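Peptidoglycan-N-acetylmuramic acid deacetylase PdaA (Bacillus subtilis, PDB 1NY1) deacetylates N-acetylmuramic acid residues of peptidoglycan, leading to muramic delta-lactam in the spore cortex, and is required for germination. Local coordinates at residues Q17-A21 with Y36-T40. Sequence-based numbering, arbitrary orientation.
Sequences QPPDA and YLGNT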
loop_
_atom_site.group_PDB
_atom_site.type_symbol
_atom_site.label_atom_id
_atom_site.label_comp_id
_atom_site.label_asym_id
_atom_site.label_seq_id
_atom_site.Cartn_x
_atom_site.Cartn_y
_atom_site.Cartn_z
ATOM N N GLN A 17 -7.681 13.338 12.809
ATOM C CA GLN A 17 -7.499 12.353 13.859
ATOM C C GLN A 17 -7.477 10.975 13.219
ATOM O O GLN A 17 -8.182 10.718 12.248
ATOM C CB GLN A 17 -8.638 12.437 14.876
ATOM C CG GLN A 17 -8.631 13.707 15.711
ATOM C CD GLN A 17 -7.287 13.956 16.376
ATOM O OE1 GLN A 17 -6.677 13.041 16.925
ATOM N NE2 GLN A 17 -6.831 15.202 16.344
ATOM N N PRO A 18 -6.645 10.072 13.746
ATOM C CA PRO A 18 -6.567 8.720 13.192
ATOM C C PRO A 18 -7.934 8.041 13.229
ATOM O O PRO A 18 -8.649 8.131 14.224
ATOM C CB PRO A 18 -5.565 8.031 14.115
ATOM C CG PRO A 18 -4.657 9.155 14.520
ATOM C CD PRO A 18 -5.635 10.273 14.798
ATOM N N PRO A 19 -8.325 7.377 12.133
ATOM C CA PRO A 19 -9.618 6.692 12.096
ATOM C C PRO A 19 -9.493 5.379 12.863
ATOM O O PRO A 19 -8.384 4.968 13.208
ATOM C CB PRO A 19 -9.846 6.480 10.603
ATOM C CG PRO A 19 -8.452 6.256 10.094
ATOM C CD PRO A 19 -7.664 7.328 10.815
ATOM N N ASP A 20 -10.619 4.732 13.142
ATOM C CA ASP A 20 -10.606 3.460 13.858
ATOM C C ASP A 20 -11.580 2.491 13.207
ATOM O O ASP A 20 -12.744 2.824 12.981
ATOM C CB ASP A 20 -10.976 3.670 15.328
ATOM C CG ASP A 20 -10.881 2.387 16.139
ATOM O OD1 ASP A 20 -11.822 1.575 16.094
ATOM O OD2 ASP A 20 -9.851 2.184 16.809
ATOM N N ALA A 21 -11.098 1.289 12.904
ATOM C CA ALA A 21 -11.917 0.271 12.252
ATOM C C ALA A 21 -12.840 -0.495 13.199
ATOM O O ALA A 21 -13.584 -1.376 12.766
ATOM C CB ALA A 21 -11.019 -0.709 11.501
ATOM N N TYR A 36 -3.061 -1.074 9.999
ATOM C CA TYR A 36 -3.533 -0.089 9.031
ATOM C C TYR A 36 -3.042 1.303 9.397
ATOM O O TYR A 36 -3.288 2.269 8.679
ATOM C CB TYR A 36 -5.058 -0.095 8.938
ATOM C CG TYR A 36 -5.807 0.160 10.230
ATOM C CD1 TYR A 36 -6.034 -0.870 11.139
ATOM C CD2 TYR A 36 -6.372 1.408 10.493
ATOM C CE1 TYR A 36 -6.819 -0.672 12.275
ATOM C CE2 TYR A 36 -7.161 1.622 11.627
ATOM C CZ TYR A 36 -7.385 0.577 12.507
ATOM O OH TYR A 36 -8.198 0.767 13.598
ATOM N N LEU A 37 -2.336 1.385 10.520
ATOM C CA LEU A 37 -1.768 2.636 10.997
ATOM C C LEU A 37 -0.349 2.407 11.498
ATOM O O LEU A 37 0.008 1.298 11.899
ATOM C CB LEU A 37 -2.607 3.210 12.144
ATOM C CG LEU A 37 -3.960 3.841 11.810
ATOM C CD1 LEU A 37 -4.785 3.981 13.081
ATOM C CD2 LEU A 37 -3.749 5.197 11.148
ATOM N N GLY A 38 0.446 3.474 11.475
ATOM C CA GLY A 38 1.812 3.414 11.958
ATOM C C GLY A 38 1.825 4.067 13.328
ATOM O O GLY A 38 0.883 3.889 14.102
ATOM N N ASN A 39 2.867 4.838 13.629
ATOM C CA ASN A 39 2.972 5.504 14.928
ATOM C C ASN A 39 2.114 6.771 14.984
ATOM O O ASN A 39 2.490 7.812 14.448
ATOM C CB ASN A 39 4.431 5.866 15.218
ATOM C CG ASN A 39 4.646 6.333 16.651
ATOM O OD1 ASN A 39 3.692 6.604 17.383
ATOM N ND2 ASN A 39 5.909 6.437 17.052
ATOM N N THR A 40 0.968 6.680 15.651
ATOM C CA THR A 40 0.053 7.813 15.766
ATOM C C THR A 40 0.484 8.848 16.803
ATOM O O THR A 40 -0.216 9.832 17.025
ATOM C CB THR A 40 -1.367 7.332 16.117
ATOM O OG1 THR A 40 -1.351 6.698 17.401
ATOM C CG2 THR A 40 -1.862 6.333 15.071
#
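Tyr36 points the tip of its ring at the backbone between Pro19 and Ala21, its Tyr36 CE2 edge 3.9 Å from Pro19 O; the small Ala21 methyl lets the phenol come close, Ala21 CB resting 4.0 Å from Tyr36 CZ. The long, rigid phenol carries a hydroxyl across to the facing loop: Ala21 N donates a nearly straight hydrogen bond to Tyr36 OH (3.0 Å, 176°). The same hydroxyl hydrogen-bonds Asn26 OD1, and Asn26 ND2 hydrogen-bonds Asp20 OD2; Asp20 OD1 accepts from Gly22 N. Beside the ring, branched Leu37 packs against both prolines, with Leu37 CD1 4.3 Å from Pro18 CB and 3.7 Å from Pro19 O. Proline's compact, puckered ring suits this place, apolar and restricting phi on an extended backbone. At the Pro18 end, Thr40 CG2 meets Pro18 CG at 4.0 Å, while a hydroxyl suits its exposed position. Away from the metal and catalytic residues, the contact joins roughly antiparallel loops (147° apart) at both ends of helix 23-31, the second leading to strand 44-51 of the parallel sheet.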